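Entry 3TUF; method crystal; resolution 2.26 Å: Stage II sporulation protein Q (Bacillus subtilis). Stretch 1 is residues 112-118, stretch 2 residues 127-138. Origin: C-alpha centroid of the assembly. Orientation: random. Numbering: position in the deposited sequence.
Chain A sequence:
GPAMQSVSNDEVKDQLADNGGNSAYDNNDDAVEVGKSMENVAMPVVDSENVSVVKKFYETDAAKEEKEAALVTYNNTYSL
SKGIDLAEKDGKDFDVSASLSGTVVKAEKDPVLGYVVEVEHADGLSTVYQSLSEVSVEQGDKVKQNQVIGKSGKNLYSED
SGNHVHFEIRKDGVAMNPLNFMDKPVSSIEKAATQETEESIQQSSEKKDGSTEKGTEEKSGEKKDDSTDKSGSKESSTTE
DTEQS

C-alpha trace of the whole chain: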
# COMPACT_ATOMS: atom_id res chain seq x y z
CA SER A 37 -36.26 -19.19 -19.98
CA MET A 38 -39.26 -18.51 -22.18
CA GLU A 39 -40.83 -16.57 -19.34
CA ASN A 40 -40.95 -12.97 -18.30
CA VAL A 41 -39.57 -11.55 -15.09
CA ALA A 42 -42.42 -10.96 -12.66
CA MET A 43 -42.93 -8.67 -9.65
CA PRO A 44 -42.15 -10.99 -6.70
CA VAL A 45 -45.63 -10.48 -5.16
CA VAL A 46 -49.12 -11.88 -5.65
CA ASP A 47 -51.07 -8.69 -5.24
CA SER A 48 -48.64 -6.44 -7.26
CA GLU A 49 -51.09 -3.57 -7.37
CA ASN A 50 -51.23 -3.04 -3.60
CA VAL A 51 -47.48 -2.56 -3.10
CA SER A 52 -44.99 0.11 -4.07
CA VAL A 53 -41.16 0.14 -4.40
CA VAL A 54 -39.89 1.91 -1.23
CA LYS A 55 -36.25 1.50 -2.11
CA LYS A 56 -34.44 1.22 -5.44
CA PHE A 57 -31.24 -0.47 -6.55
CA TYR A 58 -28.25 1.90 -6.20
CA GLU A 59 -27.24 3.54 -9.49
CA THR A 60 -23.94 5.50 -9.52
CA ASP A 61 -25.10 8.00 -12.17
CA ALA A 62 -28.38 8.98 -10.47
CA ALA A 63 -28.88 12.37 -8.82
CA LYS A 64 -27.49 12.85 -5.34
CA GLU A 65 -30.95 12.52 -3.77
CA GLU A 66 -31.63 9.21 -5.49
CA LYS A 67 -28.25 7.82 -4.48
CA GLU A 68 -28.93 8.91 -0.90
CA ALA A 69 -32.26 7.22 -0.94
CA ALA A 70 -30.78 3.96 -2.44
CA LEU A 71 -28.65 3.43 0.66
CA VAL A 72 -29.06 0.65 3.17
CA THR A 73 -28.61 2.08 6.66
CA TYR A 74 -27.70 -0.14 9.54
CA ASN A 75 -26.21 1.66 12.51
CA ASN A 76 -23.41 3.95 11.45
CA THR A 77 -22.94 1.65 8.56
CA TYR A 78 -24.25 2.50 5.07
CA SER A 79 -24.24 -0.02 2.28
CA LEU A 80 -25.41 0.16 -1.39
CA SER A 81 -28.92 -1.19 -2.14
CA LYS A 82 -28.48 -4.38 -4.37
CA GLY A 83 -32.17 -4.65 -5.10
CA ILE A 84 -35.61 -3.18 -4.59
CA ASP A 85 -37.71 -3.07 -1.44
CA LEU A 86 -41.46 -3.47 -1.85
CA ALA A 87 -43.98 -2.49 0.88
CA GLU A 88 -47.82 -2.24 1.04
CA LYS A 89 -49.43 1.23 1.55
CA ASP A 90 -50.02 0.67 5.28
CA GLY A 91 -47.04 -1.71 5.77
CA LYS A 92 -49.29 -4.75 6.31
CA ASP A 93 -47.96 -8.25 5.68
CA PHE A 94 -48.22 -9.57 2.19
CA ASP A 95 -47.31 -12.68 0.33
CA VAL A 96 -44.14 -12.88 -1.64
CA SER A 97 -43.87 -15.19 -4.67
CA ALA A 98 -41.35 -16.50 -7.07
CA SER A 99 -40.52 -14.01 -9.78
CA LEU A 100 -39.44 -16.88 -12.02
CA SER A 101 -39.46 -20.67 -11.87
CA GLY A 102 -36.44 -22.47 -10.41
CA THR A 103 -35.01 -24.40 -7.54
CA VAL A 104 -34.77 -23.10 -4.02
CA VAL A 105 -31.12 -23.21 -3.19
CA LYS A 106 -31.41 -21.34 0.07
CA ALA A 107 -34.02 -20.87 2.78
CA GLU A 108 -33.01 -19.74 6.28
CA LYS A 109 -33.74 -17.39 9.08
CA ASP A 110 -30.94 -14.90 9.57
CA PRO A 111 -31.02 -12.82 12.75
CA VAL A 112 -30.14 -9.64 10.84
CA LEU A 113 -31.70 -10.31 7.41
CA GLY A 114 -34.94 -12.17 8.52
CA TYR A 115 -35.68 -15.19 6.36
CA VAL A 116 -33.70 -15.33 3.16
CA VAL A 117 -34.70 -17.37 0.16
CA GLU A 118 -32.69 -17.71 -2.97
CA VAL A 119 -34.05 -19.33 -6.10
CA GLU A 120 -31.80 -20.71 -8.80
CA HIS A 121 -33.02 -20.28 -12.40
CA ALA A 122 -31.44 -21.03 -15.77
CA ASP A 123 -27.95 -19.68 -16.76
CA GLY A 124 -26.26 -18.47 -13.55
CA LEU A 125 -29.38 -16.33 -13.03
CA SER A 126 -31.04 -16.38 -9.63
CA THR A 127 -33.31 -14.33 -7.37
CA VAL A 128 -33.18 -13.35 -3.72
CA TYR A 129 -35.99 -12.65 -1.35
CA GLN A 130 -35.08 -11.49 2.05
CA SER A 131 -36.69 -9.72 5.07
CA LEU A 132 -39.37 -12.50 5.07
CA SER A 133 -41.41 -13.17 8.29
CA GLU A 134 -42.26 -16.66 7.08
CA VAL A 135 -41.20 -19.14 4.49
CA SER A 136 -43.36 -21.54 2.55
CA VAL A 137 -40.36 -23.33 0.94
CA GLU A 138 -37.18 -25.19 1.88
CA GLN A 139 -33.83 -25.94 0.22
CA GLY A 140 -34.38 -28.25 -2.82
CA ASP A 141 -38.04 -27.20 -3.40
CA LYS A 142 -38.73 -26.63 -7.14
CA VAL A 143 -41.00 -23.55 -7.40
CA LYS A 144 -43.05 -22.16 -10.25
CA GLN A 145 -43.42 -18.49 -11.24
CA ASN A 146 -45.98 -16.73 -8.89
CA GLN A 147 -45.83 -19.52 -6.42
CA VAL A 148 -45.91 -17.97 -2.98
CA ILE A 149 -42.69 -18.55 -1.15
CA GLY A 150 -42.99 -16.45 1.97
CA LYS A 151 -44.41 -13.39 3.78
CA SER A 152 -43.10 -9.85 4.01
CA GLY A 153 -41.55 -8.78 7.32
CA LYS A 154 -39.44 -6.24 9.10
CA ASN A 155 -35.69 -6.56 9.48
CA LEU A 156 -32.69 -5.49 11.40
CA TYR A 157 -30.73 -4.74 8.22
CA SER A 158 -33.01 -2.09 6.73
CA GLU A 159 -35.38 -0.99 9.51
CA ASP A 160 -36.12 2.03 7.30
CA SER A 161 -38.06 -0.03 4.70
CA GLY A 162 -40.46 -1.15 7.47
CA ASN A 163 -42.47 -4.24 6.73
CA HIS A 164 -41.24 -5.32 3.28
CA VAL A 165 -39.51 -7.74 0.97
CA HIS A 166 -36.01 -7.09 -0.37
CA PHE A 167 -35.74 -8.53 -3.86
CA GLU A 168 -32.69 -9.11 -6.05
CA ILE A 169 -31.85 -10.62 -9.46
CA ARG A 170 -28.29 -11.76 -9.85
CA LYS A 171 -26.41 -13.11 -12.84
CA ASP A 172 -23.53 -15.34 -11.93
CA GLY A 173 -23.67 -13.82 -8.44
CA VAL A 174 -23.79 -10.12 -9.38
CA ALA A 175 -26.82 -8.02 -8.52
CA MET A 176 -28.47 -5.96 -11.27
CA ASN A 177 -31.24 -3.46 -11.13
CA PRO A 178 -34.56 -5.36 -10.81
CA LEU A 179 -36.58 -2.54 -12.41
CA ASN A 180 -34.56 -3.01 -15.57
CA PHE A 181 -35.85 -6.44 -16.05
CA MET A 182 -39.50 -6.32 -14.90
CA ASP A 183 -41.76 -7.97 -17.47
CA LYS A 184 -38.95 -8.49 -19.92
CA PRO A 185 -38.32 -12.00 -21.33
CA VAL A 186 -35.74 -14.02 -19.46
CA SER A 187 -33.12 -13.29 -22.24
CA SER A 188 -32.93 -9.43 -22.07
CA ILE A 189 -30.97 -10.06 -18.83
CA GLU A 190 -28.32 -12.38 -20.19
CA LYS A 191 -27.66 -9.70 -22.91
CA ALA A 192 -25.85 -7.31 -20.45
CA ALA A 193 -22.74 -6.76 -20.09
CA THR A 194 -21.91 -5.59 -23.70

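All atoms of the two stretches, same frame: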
# COMPACT_ATOMS: atom_id res chain seq x y z
N VAL A 112 -30.19 -11.01 11.34
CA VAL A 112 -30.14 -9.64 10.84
C VAL A 112 -31.03 -9.44 9.61
O VAL A 112 -31.77 -8.45 9.53
CB VAL A 112 -28.75 -9.32 10.47
CG1 VAL A 112 -28.65 -7.95 9.68
CG2 VAL A 112 -27.93 -9.31 11.72
N LEU A 113 -30.94 -10.37 8.67
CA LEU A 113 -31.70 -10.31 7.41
C LEU A 113 -33.19 -10.78 7.45
O LEU A 113 -33.95 -10.50 6.51
CB LEU A 113 -30.92 -11.07 6.32
CG LEU A 113 -29.51 -10.55 5.98
CD1 LEU A 113 -28.80 -11.32 4.77
CD2 LEU A 113 -29.55 -9.02 5.75
N GLY A 114 -33.64 -11.43 8.52
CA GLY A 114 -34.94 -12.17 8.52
C GLY A 114 -34.76 -13.48 7.73
O GLY A 114 -33.63 -13.95 7.46
N TYR A 115 -35.85 -14.09 7.32
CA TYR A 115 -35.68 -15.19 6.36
C TYR A 115 -35.10 -14.81 5.02
O TYR A 115 -35.36 -13.72 4.50
CB TYR A 115 -37.00 -15.85 6.12
CG TYR A 115 -37.29 -16.89 7.13
CD1 TYR A 115 -36.82 -18.22 6.94
CD2 TYR A 115 -38.09 -16.59 8.26
CE1 TYR A 115 -37.17 -19.25 7.89
CE2 TYR A 115 -38.44 -17.60 9.21
CZ TYR A 115 -37.96 -18.91 8.99
OH TYR A 115 -38.30 -19.86 9.90
N VAL A 116 -34.32 -15.68 4.43
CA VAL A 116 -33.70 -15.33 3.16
C VAL A 116 -33.95 -16.52 2.32
O VAL A 116 -33.68 -17.65 2.77
CB VAL A 116 -32.15 -15.13 3.27
CG1 VAL A 116 -31.53 -14.91 1.86
CG2 VAL A 116 -31.73 -13.98 4.25
N VAL A 117 -34.50 -16.30 1.12
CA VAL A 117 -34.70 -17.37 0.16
C VAL A 117 -34.00 -16.99 -1.13
O VAL A 117 -34.00 -15.82 -1.54
CB VAL A 117 -36.18 -17.62 -0.16
CG1 VAL A 117 -36.35 -18.68 -1.32
CG2 VAL A 117 -36.97 -18.00 1.13
N GLU A 118 -33.40 -17.98 -1.77
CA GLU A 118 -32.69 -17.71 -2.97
C GLU A 118 -33.10 -18.78 -3.94
O GLU A 118 -33.04 -19.95 -3.62
CB GLU A 118 -31.21 -17.73 -2.70
CG GLU A 118 -30.34 -17.67 -3.93
CD GLU A 118 -28.80 -17.48 -3.66
OE1 GLU A 118 -28.08 -17.60 -4.67
OE2 GLU A 118 -28.32 -17.20 -2.51
N THR A 127 -32.64 -15.42 -8.07
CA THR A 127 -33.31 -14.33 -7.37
C THR A 127 -33.28 -14.48 -5.89
O THR A 127 -33.23 -15.61 -5.37
CB THR A 127 -34.80 -14.22 -7.77
OG1 THR A 127 -35.35 -15.53 -8.02
CG2 THR A 127 -34.95 -13.37 -8.94
N VAL A 128 -33.37 -13.36 -5.19
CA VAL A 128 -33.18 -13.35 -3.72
C VAL A 128 -34.32 -12.59 -3.08
O VAL A 128 -34.72 -11.47 -3.48
CB VAL A 128 -31.77 -12.76 -3.30
CG1 VAL A 128 -31.53 -12.71 -1.75
CG2 VAL A 128 -30.63 -13.54 -3.99
N TYR A 129 -34.88 -13.23 -2.07
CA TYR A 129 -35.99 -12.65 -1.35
C TYR A 129 -35.58 -12.73 0.06
O TYR A 129 -35.14 -13.82 0.52
CB TYR A 129 -37.21 -13.53 -1.56
CG TYR A 129 -37.41 -13.92 -3.02
CD1 TYR A 129 -36.63 -14.94 -3.59
CD2 TYR A 129 -38.35 -13.26 -3.81
CE1 TYR A 129 -36.77 -15.33 -4.93
CE2 TYR A 129 -38.52 -13.63 -5.19
CZ TYR A 129 -37.71 -14.68 -5.72
OH TYR A 129 -37.86 -15.04 -7.04
N GLN A 130 -35.75 -11.63 0.78
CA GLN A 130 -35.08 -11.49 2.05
C GLN A 130 -35.88 -10.49 2.82
O GLN A 130 -36.66 -9.79 2.24
CB GLN A 130 -33.64 -11.05 1.76
CG GLN A 130 -33.21 -9.79 2.45
CD GLN A 130 -31.76 -9.44 2.25
OE1 GLN A 130 -30.95 -10.26 1.70
NE2 GLN A 130 -31.41 -8.20 2.68
N SER A 131 -35.72 -10.42 4.15
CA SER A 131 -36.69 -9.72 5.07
C SER A 131 -38.07 -10.40 5.35
O SER A 131 -38.96 -9.82 6.03
CB SER A 131 -36.90 -8.25 4.73
OG SER A 131 -37.17 -7.55 5.96
N LEU A 132 -38.22 -11.64 4.82
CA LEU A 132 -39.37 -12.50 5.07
C LEU A 132 -39.56 -12.80 6.59
O LEU A 132 -38.56 -12.99 7.35
CB LEU A 132 -39.20 -13.80 4.29
CG LEU A 132 -38.89 -13.63 2.80
CD1 LEU A 132 -39.12 -14.91 1.99
CD2 LEU A 132 -39.76 -12.56 2.24
N SER A 133 -40.86 -12.81 6.98
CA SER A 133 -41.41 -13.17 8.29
C SER A 133 -41.56 -14.66 8.34
O SER A 133 -41.44 -15.27 9.43
CB SER A 133 -42.86 -12.71 8.39
OG SER A 133 -42.95 -11.31 8.52
N GLU A 134 -41.92 -15.23 7.18
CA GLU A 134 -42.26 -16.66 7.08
C GLU A 134 -41.77 -17.17 5.78
O GLU A 134 -41.57 -16.40 4.84
CB GLU A 134 -43.78 -16.92 7.05
CG GLU A 134 -44.65 -16.01 7.98
CD GLU A 134 -46.13 -16.37 7.88
OE1 GLU A 134 -46.41 -17.46 7.27
OE2 GLU A 134 -46.98 -15.56 8.42
N VAL A 135 -41.66 -18.48 5.70
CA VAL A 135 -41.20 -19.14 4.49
C VAL A 135 -42.16 -20.27 4.22
O VAL A 135 -42.70 -20.90 5.17
CB VAL A 135 -39.71 -19.58 4.69
CG1 VAL A 135 -39.33 -20.69 3.75
CG2 VAL A 135 -38.81 -18.38 4.43
N SER A 136 -42.43 -20.51 2.95
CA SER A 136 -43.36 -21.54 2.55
C SER A 136 -42.57 -22.55 1.71
O SER A 136 -43.16 -23.43 1.08
CB SER A 136 -44.53 -20.91 1.77
OG SER A 136 -45.10 -19.78 2.49
N VAL A 137 -41.24 -22.42 1.70
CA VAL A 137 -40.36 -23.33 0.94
C VAL A 137 -39.18 -23.81 1.78
O VAL A 137 -38.94 -23.30 2.87
CB VAL A 137 -39.76 -22.68 -0.38
CG1 VAL A 137 -40.81 -22.50 -1.42
CG2 VAL A 137 -39.10 -21.33 -0.09
N GLU A 138 -38.44 -24.77 1.25
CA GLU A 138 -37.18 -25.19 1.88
C GLU A 138 -36.15 -25.59 0.80
O GLU A 138 -36.53 -25.94 -0.35
CB GLU A 138 -37.42 -26.38 2.82
CG GLU A 138 -37.66 -27.68 2.05
CD GLU A 138 -38.06 -28.82 2.95
OE1 GLU A 138 -37.51 -28.95 4.07
OE2 GLU A 138 -38.93 -29.61 2.55

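The two stretches pair as antiparallel strands: the axes of 116-118 and 127-130 run at 167° and approach to 4.7 Å. The pairing is centred on Val117 and Tyr129, whose backbones satisfy each other in both directions. Val117 N donates to Tyr129 O at 2.6 Å with an N-H...O angle of 176°, and Tyr129 N donates to Val117 O at 2.8 Å and 172°; both bonds are nearly linear. The same carbonyls also receive CA-H...O contacts, Val116 CA to Tyr129 O and Val128 CA to Val117 O, each 3.4 Å.

Toward Tyr115 and Ser131 the chain turns a corner on each strand. Tyr115 N still donates to Leu132 O (2.9 Å, 151°), whereas Ser131 N reaches Leu113 O at 3.0 Å with an angle of only 130°, a weak bond. Tyr115 O accepts a CA-H...O contact from Gln130 CA at 3.3 Å. Gly114, just before the corner, suits its place: its phi of 76° favours glycine, and an ideal CB would lie 3.1 Å from Leu132 O.

Side chains alternate between the two faces. Tyr115, Val117, Tyr129 and Leu132 share one, where Val117, buried and with chi1 in t, makes the central apolar contacts: its CG2 lies 3.9 Å from Leu132 CD1 and 3.8 Å from Val135 CG2, and its CG1 4.0 Å from Val137 CG2. The aliphatic side chains of Val117, Leu132, Val135 and Val137 suit this apolar contact and bring no side-chain donor or acceptor to satisfy. The Tyr115 ring carries Val135 CB over one face. Tyr129 OH, though buried, is satisfied: it lies 2.7 Å from Thr127 OG1 in a hydrogen bond either could donate, although the place of Thr127 OG1 is less sure, and it bonds elsewhere in the structure.

On the other face, Val116 CG1 meets Val128 CG1 at 4.2 Å, and the aliphatic part of Glu118 packs through CG against Val128 CG2 at 4.1 Å. Together the stretches bury 673 Å².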